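Uncharacterized protein (Staphylococcus aureus subsp. aureus Mu50, PDB 4QPV) is of unknown function but belongs to the DUF1672 family and adopts a unique fold built from a kinked-helix-beta-beta-beta repeat. Local coordinates at residues 18-24 and 267-271; 57-62 and 106-111; 129-133 and 206-210; 148-154 and 240-244. One frame throughout, in Å; residues are numbered along the deposited sequence. Where two conformers were deposited one is given.

Interaction 1 (18-24 and 267-271); sequences VPEEMEA and KYINT
Thr271 OG1 has two firm partners: it donates its proton to Pro19 O at 2.7 Å and accepts one from a water that also bonds weakly to Val18 O. Its chi1 of 59° lodges the hydroxyl between the backbone N and the carbonyl carbon and leaves CG2 turned to selenomethionine Met22, whose CB and CE each lie 3.8 Å from Thr271 CG2. From Thr271 back to Lys267 the two chains are laced through their backbones. Thr271 N reaches Glu20 O at 3.0 Å, Met22 and Ile269 exchange a reciprocal pair of bonds, and Ala24 N closes the far end on Lys267 O at 2.7 Å. A second water donates to both Glu20 O and Asn270 OD1; the latter also takes Arg273 N. At the other margin Glu23 and Lys267 run side by side in the same direction, CG of Glu23 3.9 Å from CD of Lys267, while Lys267 NZ goes on to a salt bridge with Asp230. Ala24 and Ile269 rest on Phe226 of strand 220-227. The result is a two-stranded antiparallel ribbon, with Met22 and Ile269 as its hydrogen-bonded pair, which ties the N-terminal strand 21-23 to strand 268-270 near the other end of the chain.

Interaction 2 (57-62 and 106-111); sequences QFFMDN and DSSLRS
The side-chain amide of Asn62 clasps two backbone groups of the loop at once. Its OD1 takes Ser111 N at 2.7 Å on an in-plane lone pair, with the N-H pointing almost straight (174°), and its ND2 gives to Leu109 O at 3.1 Å. The loop 106-111, which holds an ST turn (Ser108 OG accepting Arg110 N), lies along helix 48-63 and is held by side chains of successive turns. ND2 of Asn62 also donates to Phe58 O and sits 3.3 Å above the plane of the Phe58 ring, over its centre, so the amide is fixed in rotation. Asp61 OD2 accepts Leu109 N at 2.7 Å on its anti side, but 33° out of the carboxylate plane. One turn back, the extended Gln57 chain carries NE2 to Asp106 O at 2.9 Å and, weakly, to Ser107 O, while its OE1 accepts from Arg54. The Leu109 side chain packs against the helix flank between these polar grips, its CD1 3.7 Å from Gln57 OE1.

Interaction 3 (129-133 and 206-210); sequences FEYRA and MRNSK
A buried Met-aromatic contact joins helix 116-133 to helix 199-212: selenomethionine Met206 brings its SE to the edge of the Phe129 ring, 5.4 Å from the centroid and 77° off the ring normal. Bends at chi2 and chi3 curl the end of the Met206 chain so that its methyl CE comes 3.8 Å from Phe129 CB and also packs 3.6 Å from Glu130 CD. Nearer the backbone, Met206 CG lies 4.2 Å from Ala133 CB. In this helix-helix contact the two short segments run at 128° with their axes 12.1 Å apart, a spacing bridged by long side chains rather than by close backbone packing. One turn on from Met206, Lys210 comes from the direction opposite to Glu130, and its NZ makes a salt bridge to Glu130 OE2 at 2.7 Å, close to the carboxylate plane on the syn side. A water donates to the other oxygen, OE1. Arg132 of the first helix adds a second salt bridge to Asp199, at the start of helix 199-212.

Interaction 4 (148-154 and 240-244); sequences YKSKYKY and EMIDF
Aromatic packing carries most of this contact: Phe244 of helix 234-249 enters a cluster of Tyr148, Tyr152 and Tyr154. Phe244 CB stands over the centre of the Tyr152 ring, 3.6 Å from the centroid, a CH-pi contact, while Lys151 CG lies over the opposite face. The Tyr152 and Phe244 ring planes differ by only 22°, but the rings are displaced so far that little of one lies over the other. Phe244 CG, anti to its own backbone nitrogen (chi1 -173°), takes the ring on past Tyr152, where CE1 meets Tyr148 CB at 3.7 Å and CZ meets Tyr154 OH at 3.4 Å. That hydroxyl is bonded to Leu145 O. Selenomethionine Met241 adds its CE against Tyr152 CB at 3.9 Å.

Direct polar bonding centres on Tyr152 OH, which donates to Asp243 OD2 at 2.6 Å, coming from above the carboxylate plane. Lys151 NZ bonds weakly to the same hydroxyl and lies 4.2 Å from Asp243 OD2, too far for a salt bridge.

Water-mediated links gather at Glu240: one water joins its OE2 to Lys151 O, whereas OE1 makes a salt bridge with Lys229. The turn from Ser150 to Lys153 is thus held to the helix by aromatic packing, by the Tyr152 hydroxyl and by water at Glu240. The nearby Lys151 charge may polarise the Tyr152 hydroxyl and should help keep Asp243 ionised.

How the interactions relate
Interaction 3 is the buried one of the four, interaction 2 lies at the surface, and interactions 1 and 4 are partly buried. Helix 116-133 links two of them: it carries 129-133 of interaction 3, and its residues Met118 and Leu121 touch Phe58 of interaction 2. Interactions 1 and 4 meet the mixed five-stranded sheet, interaction 1 through Phe226 and interaction 4 through Leu262 and Ile264; their nearest atoms are about 8 Å apart. Chemistry follows position: backbone bonds dominate the ribbon, helix side chains grip loop peptides in interaction 2, selenium and a salt bridge span the helices, and a cluster of aromatic rings, close but not stacked, makes up interaction 4. Along the sequence, interactions 3 and 4 interleave.

Interaction 1 (18-24 and 267-271)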
loop_
_atom_site.group_PDB
_atom_site.type_symbol
_atom_site.label_atom_id
_atom_site.label_comp_id
_atom_site.label_asym_id
_atom_site.label_seq_id
_atom_site.Cartn_x
_atom_site.Cartn_y
_atom_site.Cartn_z
ATOM N N VAL A 18 19.144 -14.819 8.328
ATOM C CA VAL A 18 18.795 -13.568 7.639
ATOM C C VAL A 18 19.434 -12.392 8.395
ATOM O O VAL A 18 19.140 -12.215 9.580
ATOM C CB VAL A 18 17.258 -13.361 7.456
ATOM C CG1 VAL A 18 16.960 -12.029 6.768
ATOM C CG2 VAL A 18 16.621 -14.518 6.686
ATOM N N PRO A 19 20.236 -11.526 7.729
ATOM C CA PRO A 19 20.824 -10.378 8.451
ATOM C C PRO A 19 19.766 -9.344 8.834
ATOM O O PRO A 19 18.706 -9.312 8.197
ATOM C CB PRO A 19 21.826 -9.792 7.448
ATOM C CG PRO A 19 21.341 -10.234 6.116
ATOM C CD PRO A 19 20.680 -11.571 6.321
ATOM N N GLU A 20 20.063 -8.495 9.851
ATOM C CA GLU A 20 19.182 -7.430 10.341
ATOM C C GLU A 20 18.816 -6.471 9.215
ATOM O O GLU A 20 17.667 -6.030 9.113
ATOM C CB GLU A 20 19.857 -6.644 11.487
ATOM C CG GLU A 20 18.911 -5.680 12.197
ATOM C CD GLU A 20 19.524 -4.763 13.242
ATOM O OE1 GLU A 20 20.013 -5.278 14.274
ATOM O OE2 GLU A 20 19.457 -3.526 13.055
ATOM N N GLU A 21 19.811 -6.123 8.402
ATOM C CA GLU A 21 19.629 -5.200 7.297
ATOM C C GLU A 21 20.182 -5.808 6.027
ATOM O O GLU A 21 21.128 -6.594 6.088
ATOM C CB GLU A 21 20.298 -3.857 7.608
ATOM C CG GLU A 21 19.356 -2.680 7.431
ATOM C CD GLU A 21 19.869 -1.349 7.948
ATOM O OE1 GLU A 21 21.038 -1.001 7.661
ATOM O OE2 GLU A 21 19.084 -0.636 8.610
HETATM N N MSE A 22 19.575 -5.468 4.904
HETATM C CA MSE A 22 19.928 -5.923 3.579
HETATM C C MSE A 22 19.739 -4.810 2.593
HETATM O O MSE A 22 18.919 -3.912 2.837
HETATM C CB MSE A 22 18.938 -7.049 3.232
HETATM C CG MSE A 22 19.469 -8.087 2.317
HETATM SE SE MSE A 22 18.074 -9.419 2.214
HETATM C CE MSE A 22 18.568 -10.469 3.541
ATOM N N GLU A 23 20.388 -4.922 1.424
ATOM C CA GLU A 23 20.148 -3.999 0.315
ATOM C C GLU A 23 18.700 -4.169 -0.150
ATOM O O GLU A 23 18.218 -5.302 -0.325
ATOM C CB GLU A 23 21.134 -4.254 -0.840
ATOM C CG GLU A 23 22.552 -3.874 -0.457
ATOM C CD GLU A 23 23.629 -4.198 -1.468
ATOM O OE1 GLU A 23 23.395 -4.004 -2.683
ATOM O OE2 GLU A 23 24.741 -4.576 -1.034
ATOM N N ALA A 24 17.986 -3.053 -0.297
ATOM C CA ALA A 24 16.585 -3.085 -0.718
ATOM C C ALA A 24 16.394 -3.805 -2.062
ATOM O O ALA A 24 15.391 -4.502 -2.240
ATOM C CB ALA A 24 16.048 -1.685 -0.815
ATOM N N LYS A 267 20.462 2.674 0.706
ATOM C CA LYS A 267 20.151 1.438 -0.018
ATOM C C LYS A 267 19.618 0.301 0.845
ATOM O O LYS A 267 19.308 -0.762 0.302
ATOM C CB LYS A 267 21.420 0.946 -0.763
ATOM C CG LYS A 267 22.556 0.469 0.138
ATOM C CD LYS A 267 23.713 -0.146 -0.663
ATOM C CE LYS A 267 24.576 0.866 -1.384
ATOM N NZ LYS A 267 25.715 0.212 -2.085
ATOM N N TYR A 268 19.532 0.492 2.172
ATOM C CA TYR A 268 19.209 -0.616 3.072
ATOM C C TYR A 268 17.768 -0.675 3.531
ATOM O O TYR A 268 17.054 0.318 3.497
ATOM C CB TYR A 268 20.116 -0.575 4.302
ATOM C CG TYR A 268 21.580 -0.687 3.944
ATOM C CD1 TYR A 268 22.141 -1.912 3.590
ATOM C CD2 TYR A 268 22.399 0.437 3.923
ATOM C CE1 TYR A 268 23.485 -2.017 3.231
ATOM C CE2 TYR A 268 23.748 0.343 3.581
ATOM C CZ TYR A 268 24.286 -0.886 3.232
ATOM O OH TYR A 268 25.616 -0.987 2.894
ATOM N N ILE A 269 17.358 -1.860 3.980
ATOM C CA ILE A 269 16.015 -2.099 4.493
ATOM C C ILE A 269 16.109 -3.065 5.664
ATOM O O ILE A 269 16.868 -4.037 5.614
ATOM C CB ILE A 269 15.010 -2.576 3.390
ATOM C CG1 ILE A 269 13.523 -2.564 3.893
ATOM C CG2 ILE A 269 15.384 -3.938 2.797
ATOM C CD1 ILE A 269 12.903 -1.140 4.164
ATOM N N ASN A 270 15.349 -2.783 6.724
ATOM C CA ASN A 270 15.286 -3.663 7.892
ATOM C C ASN A 270 14.507 -4.924 7.480
ATOM O O ASN A 270 13.360 -4.809 7.063
ATOM C CB ASN A 270 14.606 -2.920 9.040
ATOM C CG ASN A 270 14.640 -3.671 10.337
ATOM O OD1 ASN A 270 13.963 -4.677 10.521
ATOM N ND2 ASN A 270 15.419 -3.178 11.265
ATOM N N THR A 271 15.116 -6.106 7.578
ATOM C CA THR A 271 14.483 -7.344 7.084
ATOM C C THR A 271 13.261 -7.798 7.897
ATOM O O THR A 271 12.288 -8.263 7.302
ATOM C CB THR A 271 15.501 -8.493 6.967
ATOM O OG1 THR A 271 16.096 -8.739 8.240
ATOM C CG2 THR A 271 16.594 -8.206 5.922
HETATM O O HOH W 1 16.132 -10.603 10.195
HETATM O O HOH W 2 15.736 -6.872 10.885
#

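Interaction 2 (57-62 and 106-111)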
loop_
_atom_site.group_PDB
_atom_site.type_symbol
_atom_site.label_atom_id
_atom_site.label_comp_id
_atom_site.label_asym_id
_atom_site.label_seq_id
_atom_site.Cartn_x
_atom_site.Cartn_y
_atom_site.Cartn_z
ATOM N N GLN A 57 -12.186 -14.433 2.430
ATOM C CA GLN A 57 -13.611 -14.342 2.759
ATOM C C GLN A 57 -13.919 -13.005 3.439
ATOM O O GLN A 57 -14.956 -12.410 3.144
ATOM C CB GLN A 57 -14.039 -15.506 3.676
ATOM C CG GLN A 57 -15.540 -15.507 4.035
ATOM C CD GLN A 57 -15.874 -16.546 5.075
ATOM O OE1 GLN A 57 -14.996 -17.237 5.601
ATOM N NE2 GLN A 57 -17.161 -16.727 5.365
ATOM N N PHE A 58 -13.055 -12.574 4.393
ATOM C CA PHE A 58 -13.260 -11.314 5.113
ATOM C C PHE A 58 -13.424 -10.126 4.135
ATOM O O PHE A 58 -14.339 -9.312 4.298
ATOM C CB PHE A 58 -12.095 -11.034 6.078
ATOM C CG PHE A 58 -12.281 -9.780 6.909
ATOM C CD1 PHE A 58 -11.871 -8.538 6.429
ATOM C CD2 PHE A 58 -12.821 -9.848 8.191
ATOM C CE1 PHE A 58 -12.053 -7.375 7.196
ATOM C CE2 PHE A 58 -13.001 -8.691 8.957
ATOM C CZ PHE A 58 -12.615 -7.461 8.456
ATOM N N PHE A 59 -12.544 -10.029 3.149
ATOM C CA PHE A 59 -12.567 -8.922 2.185
ATOM C C PHE A 59 -13.773 -9.006 1.270
ATOM O O PHE A 59 -14.300 -7.960 0.885
ATOM C CB PHE A 59 -11.261 -8.857 1.387
ATOM C CG PHE A 59 -10.172 -8.170 2.172
ATOM C CD1 PHE A 59 -9.408 -8.878 3.096
ATOM C CD2 PHE A 59 -9.961 -6.796 2.046
ATOM C CE1 PHE A 59 -8.432 -8.226 3.868
ATOM C CE2 PHE A 59 -9.012 -6.142 2.838
ATOM C CZ PHE A 59 -8.255 -6.861 3.742
HETATM N N MSE A 60 -14.252 -10.235 0.958
HETATM C CA MSE A 60 -15.452 -10.376 0.135
HETATM C C MSE A 60 -16.682 -9.958 0.962
HETATM O O MSE A 60 -17.471 -9.146 0.492
HETATM C CB MSE A 60 -15.607 -11.803 -0.436
HETATM C CG MSE A 60 -16.843 -11.968 -1.356
HETATM SE SE MSE A 60 -16.894 -10.728 -2.897
HETATM C CE MSE A 60 -15.560 -11.598 -3.999
ATOM N N ASP A 61 -16.829 -10.496 2.199
ATOM C CA ASP A 61 -17.958 -10.184 3.080
ATOM C C ASP A 61 -18.083 -8.683 3.398
ATOM O O ASP A 61 -19.188 -8.136 3.361
ATOM C CB ASP A 61 -17.833 -10.956 4.402
ATOM C CG ASP A 61 -18.071 -12.455 4.293
ATOM O OD1 ASP A 61 -18.635 -12.900 3.260
ATOM O OD2 ASP A 61 -17.679 -13.182 5.221
ATOM N N ASN A 62 -16.967 -8.029 3.701
ATOM C CA ASN A 62 -16.993 -6.637 4.145
ATOM C C ASN A 62 -16.827 -5.593 3.049
ATOM O O ASN A 62 -17.420 -4.525 3.175
ATOM C CB ASN A 62 -15.940 -6.404 5.249
ATOM C CG ASN A 62 -16.317 -7.153 6.510
ATOM O OD1 ASN A 62 -17.345 -6.872 7.135
ATOM N ND2 ASN A 62 -15.604 -8.233 6.814
ATOM N N ASP A 106 -16.554 -21.506 8.826
ATOM C CA ASP A 106 -16.552 -20.860 7.511
ATOM C C ASP A 106 -17.715 -19.863 7.456
ATOM O O ASP A 106 -18.004 -19.308 6.396
ATOM C CB ASP A 106 -16.617 -21.868 6.359
ATOM C CG ASP A 106 -15.396 -22.745 6.280
ATOM O OD1 ASP A 106 -14.276 -22.195 6.168
ATOM O OD2 ASP A 106 -15.548 -23.977 6.397
ATOM N N SER A 107 -18.348 -19.606 8.609
ATOM C CA SER A 107 -19.491 -18.694 8.701
ATOM C C SER A 107 -19.079 -17.244 8.400
ATOM O O SER A 107 -17.898 -16.901 8.411
ATOM C CB SER A 107 -20.188 -18.798 10.057
ATOM O OG SER A 107 -19.346 -18.350 11.104
ATOM N N SER A 108 -20.065 -16.426 8.030
ATOM C CA SER A 108 -19.856 -15.036 7.644
ATOM C C SER A 108 -18.867 -14.292 8.543
ATOM O O SER A 108 -18.895 -14.410 9.770
ATOM C CB SER A 108 -21.184 -14.291 7.640
ATOM O OG SER A 108 -20.948 -12.929 7.328
ATOM N N LEU A 109 -18.009 -13.495 7.903
ATOM C CA LEU A 109 -17.041 -12.666 8.590
ATOM C C LEU A 109 -17.451 -11.183 8.537
ATOM O O LEU A 109 -16.626 -10.322 8.854
ATOM C CB LEU A 109 -15.634 -12.899 8.029
ATOM C CG LEU A 109 -15.012 -14.229 8.469
ATOM C CD1 LEU A 109 -13.717 -14.492 7.721
ATOM C CD2 LEU A 109 -14.773 -14.254 9.981
ATOM N N ARG A 110 -18.743 -10.899 8.174
ATOM C CA ARG A 110 -19.305 -9.542 8.146
ATOM C C ARG A 110 -19.045 -8.896 9.515
ATOM O O ARG A 110 -19.470 -9.445 10.537
ATOM C CB ARG A 110 -20.807 -9.615 7.800
ATOM C CG ARG A 110 -21.626 -8.350 8.034
ATOM C CD ARG A 110 -23.097 -8.561 7.700
ATOM N NE ARG A 110 -23.788 -9.382 8.699
ATOM C CZ ARG A 110 -24.107 -10.665 8.537
ATOM N NH1 ARG A 110 -23.811 -11.293 7.406
ATOM N NH2 ARG A 110 -24.729 -11.326 9.503
ATOM N N SER A 111 -18.295 -7.798 9.538
ATOM C CA SER A 111 -17.872 -7.100 10.745
ATOM C C SER A 111 -18.811 -5.997 11.209
ATOM O O SER A 111 -19.382 -5.258 10.398
ATOM C CB SER A 111 -16.490 -6.502 10.514
ATOM O OG SER A 111 -15.932 -5.946 11.692
HETATM O O HOH W 3 -14.002 -19.616 4.617
#

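Interaction 3 (129-133 and 206-210)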
loop_
_atom_site.group_PDB
_atom_site.type_symbol
_atom_site.label_atom_id
_atom_site.label_comp_id
_atom_site.label_asym_id
_atom_site.label_seq_id
_atom_site.Cartn_x
_atom_site.Cartn_y
_atom_site.Cartn_z
ATOM N N PHE A 129 -9.433 2.391 -4.798
ATOM C CA PHE A 129 -10.462 3.115 -5.555
ATOM C C PHE A 129 -9.858 4.389 -6.152
ATOM O O PHE A 129 -10.150 4.737 -7.300
ATOM C CB PHE A 129 -11.652 3.467 -4.644
ATOM C CG PHE A 129 -12.632 2.356 -4.344
ATOM C CD1 PHE A 129 -12.240 1.235 -3.613
ATOM C CD2 PHE A 129 -13.963 2.464 -4.728
ATOM C CE1 PHE A 129 -13.163 0.221 -3.306
ATOM C CE2 PHE A 129 -14.884 1.450 -4.431
ATOM C CZ PHE A 129 -14.480 0.346 -3.705
ATOM N N GLU A 130 -8.973 5.051 -5.375
ATOM C CA GLU A 130 -8.254 6.246 -5.810
ATOM C C GLU A 130 -7.321 5.898 -6.957
ATOM O O GLU A 130 -7.234 6.662 -7.919
ATOM C CB GLU A 130 -7.486 6.913 -4.656
ATOM C CG GLU A 130 -8.378 7.603 -3.628
ATOM C CD GLU A 130 -9.240 8.778 -4.074
ATOM O OE1 GLU A 130 -9.149 9.200 -5.251
ATOM O OE2 GLU A 130 -9.982 9.310 -3.217
ATOM N N TYR A 131 -6.690 4.700 -6.895
ATOM C CA TYR A 131 -5.844 4.231 -7.989
ATOM C C TYR A 131 -6.664 4.119 -9.264
ATOM O O TYR A 131 -6.271 4.688 -10.280
ATOM C CB TYR A 131 -5.182 2.891 -7.659
ATOM C CG TYR A 131 -4.508 2.282 -8.874
ATOM C CD1 TYR A 131 -3.344 2.842 -9.406
ATOM C CD2 TYR A 131 -5.084 1.204 -9.549
ATOM C CE1 TYR A 131 -2.735 2.304 -10.543
ATOM C CE2 TYR A 131 -4.481 0.657 -10.683
ATOM C CZ TYR A 131 -3.304 1.206 -11.170
ATOM O OH TYR A 131 -2.710 0.655 -12.275
ATOM N N ARG A 132 -7.793 3.397 -9.213
ATOM C CA ARG A 132 -8.661 3.245 -10.383
ATOM C C ARG A 132 -9.110 4.604 -10.931
ATOM O O ARG A 132 -9.011 4.826 -12.138
ATOM C CB ARG A 132 -9.879 2.378 -10.047
ATOM C CG ARG A 132 -10.797 2.199 -11.244
ATOM C CD ARG A 132 -11.984 1.345 -10.898
ATOM N NE ARG A 132 -12.871 1.246 -12.052
ATOM C CZ ARG A 132 -14.055 0.641 -12.042
ATOM N NH1 ARG A 132 -14.504 0.060 -10.934
ATOM N NH2 ARG A 132 -14.804 0.620 -13.136
ATOM N N ALA A 133 -9.539 5.532 -10.050
ATOM C CA ALA A 133 -10.017 6.863 -10.476
ATOM C C ALA A 133 -8.929 7.698 -11.197
ATOM O O ALA A 133 -9.275 8.594 -11.965
ATOM C CB ALA A 133 -10.555 7.638 -9.286
HETATM N N MSE A 206 -16.983 8.677 -7.766
HETATM C CA MSE A 206 -15.894 9.062 -6.855
HETATM C C MSE A 206 -15.952 10.563 -6.563
HETATM O O MSE A 206 -15.770 10.963 -5.411
HETATM C CB MSE A 206 -14.521 8.691 -7.447
HETATM C CG MSE A 206 -14.205 7.205 -7.359
HETATM SE SE MSE A 206 -14.059 6.511 -5.542
HETATM C CE MSE A 206 -12.318 7.216 -5.123
ATOM N N ARG A 207 -16.204 11.390 -7.608
ATOM C CA ARG A 207 -16.360 12.846 -7.487
ATOM C C ARG A 207 -17.545 13.173 -6.577
ATOM O O ARG A 207 -17.385 13.949 -5.638
ATOM C CB ARG A 207 -16.542 13.524 -8.863
ATOM C CG ARG A 207 -15.231 13.757 -9.601
ATOM C CD ARG A 207 -15.457 14.324 -10.990
ATOM N NE ARG A 207 -14.456 13.815 -11.930
ATOM C CZ ARG A 207 -14.715 12.976 -12.929
ATOM N NH1 ARG A 207 -15.955 12.565 -13.156
ATOM N NH2 ARG A 207 -13.739 12.561 -13.724
ATOM N N ASN A 208 -18.712 12.536 -6.825
ATOM C CA ASN A 208 -19.934 12.722 -6.041
ATOM C C ASN A 208 -19.729 12.277 -4.585
ATOM O O ASN A 208 -20.190 12.973 -3.687
ATOM C CB ASN A 208 -21.125 11.966 -6.680
ATOM C CG ASN A 208 -22.423 12.107 -5.910
ATOM O OD1 ASN A 208 -22.975 13.206 -5.758
ATOM N ND2 ASN A 208 -22.935 10.992 -5.400
ATOM N N SER A 209 -19.002 11.156 -4.348
ATOM C CA SER A 209 -18.738 10.663 -2.988
ATOM C C SER A 209 -18.006 11.726 -2.144
ATOM O O SER A 209 -18.387 11.968 -0.994
ATOM C CB SER A 209 -17.927 9.367 -3.021
ATOM O OG SER A 209 -16.591 9.593 -3.449
ATOM N N LYS A 210 -17.008 12.387 -2.741
ATOM C CA LYS A 210 -16.217 13.427 -2.086
ATOM C C LYS A 210 -17.060 14.636 -1.720
ATOM O O LYS A 210 -16.830 15.233 -0.667
ATOM C CB LYS A 210 -15.042 13.862 -2.971
ATOM C CG LYS A 210 -13.895 12.860 -2.916
ATOM C CD LYS A 210 -12.686 13.290 -3.733
ATOM C CE LYS A 210 -11.568 12.273 -3.641
ATOM N NZ LYS A 210 -11.980 10.943 -4.166
HETATM O O HOH W 4 -9.723 11.417 -6.528
#

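Interaction 4 (148-154 and 240-244)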
loop_
_atom_site.group_PDB
_atom_site.type_symbol
_atom_site.label_atom_id
_atom_site.label_comp_id
_atom_site.label_asym_id
_atom_site.label_seq_id
_atom_site.Cartn_x
_atom_site.Cartn_y
_atom_site.Cartn_z
ATOM N N TYR A 148 13.834 6.979 -14.923
ATOM C CA TYR A 148 14.917 7.746 -14.306
ATOM C C TYR A 148 15.726 7.081 -13.198
ATOM O O TYR A 148 16.593 7.761 -12.605
ATOM C CB TYR A 148 14.338 9.084 -13.816
ATOM C CG TYR A 148 14.018 10.021 -14.962
ATOM C CD1 TYR A 148 15.027 10.722 -15.623
ATOM C CD2 TYR A 148 12.715 10.160 -15.432
ATOM C CE1 TYR A 148 14.741 11.555 -16.704
ATOM C CE2 TYR A 148 12.419 10.991 -16.517
ATOM C CZ TYR A 148 13.432 11.704 -17.133
ATOM O OH TYR A 148 13.135 12.554 -18.176
ATOM N N LYS A 149 15.507 5.758 -12.948
ATOM C CA LYS A 149 16.235 5.087 -11.880
ATOM C C LYS A 149 17.764 5.121 -12.126
ATOM O O LYS A 149 18.504 5.258 -11.150
ATOM C CB LYS A 149 15.690 3.669 -11.599
ATOM C CG LYS A 149 15.815 2.635 -12.699
ATOM C CD LYS A 149 14.987 1.393 -12.347
ATOM C CE LYS A 149 15.802 0.221 -11.847
ATOM N NZ LYS A 149 16.487 -0.496 -12.960
ATOM N N SER A 150 18.238 5.037 -13.382
ATOM C CA SER A 150 19.674 5.104 -13.643
ATOM C C SER A 150 20.235 6.518 -13.428
ATOM O O SER A 150 21.239 6.676 -12.717
ATOM C CB SER A 150 19.998 4.610 -15.055
ATOM O OG SER A 150 21.378 4.808 -15.299
ATOM N N LYS A 151 19.589 7.531 -14.028
ATOM C CA LYS A 151 20.038 8.918 -13.948
ATOM C C LYS A 151 20.121 9.400 -12.484
ATOM O O LYS A 151 21.113 10.029 -12.132
ATOM C CB LYS A 151 19.105 9.844 -14.753
ATOM C CG LYS A 151 19.640 11.281 -14.848
ATOM C CD LYS A 151 18.680 12.245 -15.505
ATOM C CE LYS A 151 19.331 13.606 -15.653
ATOM N NZ LYS A 151 18.343 14.645 -16.057
ATOM N N TYR A 152 19.085 9.135 -11.670
ATOM C CA TYR A 152 19.037 9.621 -10.284
ATOM C C TYR A 152 19.441 8.571 -9.252
ATOM O O TYR A 152 19.302 8.799 -8.042
ATOM C CB TYR A 152 17.675 10.238 -9.968
ATOM C CG TYR A 152 17.452 11.496 -10.784
ATOM C CD1 TYR A 152 18.204 12.649 -10.549
ATOM C CD2 TYR A 152 16.533 11.517 -11.833
ATOM C CE1 TYR A 152 18.026 13.798 -11.319
ATOM C CE2 TYR A 152 16.361 12.655 -12.624
ATOM C CZ TYR A 152 17.102 13.796 -12.358
ATOM O OH TYR A 152 16.917 14.916 -13.128
ATOM N N LYS A 153 20.052 7.474 -9.738
ATOM C CA LYS A 153 20.711 6.453 -8.940
ATOM C C LYS A 153 19.834 5.915 -7.798
ATOM O O LYS A 153 20.156 6.095 -6.616
ATOM C CB LYS A 153 22.032 7.022 -8.374
ATOM C CG LYS A 153 23.023 7.455 -9.460
ATOM C CD LYS A 153 24.252 8.093 -8.859
ATOM C CE LYS A 153 25.297 8.485 -9.899
ATOM N NZ LYS A 153 24.832 9.588 -10.775
ATOM N N TYR A 154 18.729 5.270 -8.149
ATOM C CA TYR A 154 17.852 4.682 -7.141
ATOM C C TYR A 154 17.221 3.384 -7.673
ATOM O O TYR A 154 17.291 3.066 -8.861
ATOM C CB TYR A 154 16.736 5.694 -6.684
ATOM C CG TYR A 154 15.770 6.110 -7.783
ATOM C CD1 TYR A 154 14.713 5.278 -8.172
ATOM C CD2 TYR A 154 15.884 7.350 -8.402
ATOM C CE1 TYR A 154 13.847 5.640 -9.206
ATOM C CE2 TYR A 154 15.046 7.710 -9.461
ATOM C CZ TYR A 154 14.012 6.865 -9.841
ATOM O OH TYR A 154 13.199 7.246 -10.881
ATOM N N GLU A 240 20.158 16.456 -6.342
ATOM C CA GLU A 240 19.657 15.521 -7.358
ATOM C C GLU A 240 18.142 15.336 -7.251
ATOM O O GLU A 240 17.474 15.289 -8.281
ATOM C CB GLU A 240 20.380 14.177 -7.242
ATOM C CG GLU A 240 21.784 14.251 -7.816
ATOM C CD GLU A 240 22.665 13.163 -7.248
ATOM O OE1 GLU A 240 23.217 13.355 -6.140
ATOM O OE2 GLU A 240 22.725 12.079 -7.869
HETATM N N MSE A 241 17.597 15.327 -6.011
HETATM C CA MSE A 241 16.156 15.176 -5.768
HETATM C C MSE A 241 15.400 16.450 -6.174
HETATM O O MSE A 241 14.323 16.361 -6.784
HETATM C CB MSE A 241 15.865 14.772 -4.319
HETATM C CG MSE A 241 16.298 13.312 -4.025
HETATM SE SE MSE A 241 15.405 11.994 -5.220
HETATM C CE MSE A 241 16.829 11.632 -6.444
ATOM N N ILE A 242 15.994 17.618 -5.919
ATOM C CA ILE A 242 15.403 18.885 -6.355
ATOM C C ILE A 242 15.316 18.862 -7.877
ATOM O O ILE A 242 14.288 19.220 -8.434
ATOM C CB ILE A 242 16.225 20.106 -5.843
ATOM C CG1 ILE A 242 15.993 20.319 -4.321
ATOM C CG2 ILE A 242 15.904 21.394 -6.653
ATOM C CD1 ILE A 242 17.065 21.282 -3.660
ATOM N N ASP A 243 16.380 18.391 -8.536
ATOM C CA ASP A 243 16.418 18.350 -9.996
ATOM C C ASP A 243 15.402 17.352 -10.549
ATOM O O ASP A 243 14.681 17.689 -11.481
ATOM C CB ASP A 243 17.830 18.043 -10.506
ATOM C CG ASP A 243 17.923 18.160 -12.011
ATOM O OD1 ASP A 243 17.681 19.275 -12.536
ATOM O OD2 ASP A 243 18.252 17.142 -12.663
ATOM N N PHE A 244 15.294 16.161 -9.946
ATOM C CA PHE A 244 14.312 15.190 -10.378
ATOM C C PHE A 244 12.888 15.768 -10.177
ATOM O O PHE A 244 12.073 15.612 -11.074
ATOM C CB PHE A 244 14.510 13.849 -9.640
ATOM C CG PHE A 244 13.652 12.683 -10.106
ATOM C CD1 PHE A 244 13.162 12.631 -11.409
ATOM C CD2 PHE A 244 13.383 11.617 -9.254
ATOM C CE1 PHE A 244 12.402 11.542 -11.846
ATOM C CE2 PHE A 244 12.618 10.528 -9.687
ATOM C CZ PHE A 244 12.135 10.497 -10.980
HETATM O O HOH W 5 22.028 11.900 -10.485
HETATM O O HOH W 6 20.665 10.643 -6.514
HETATM O O HOH W 7 25.227 11.188 -7.806
#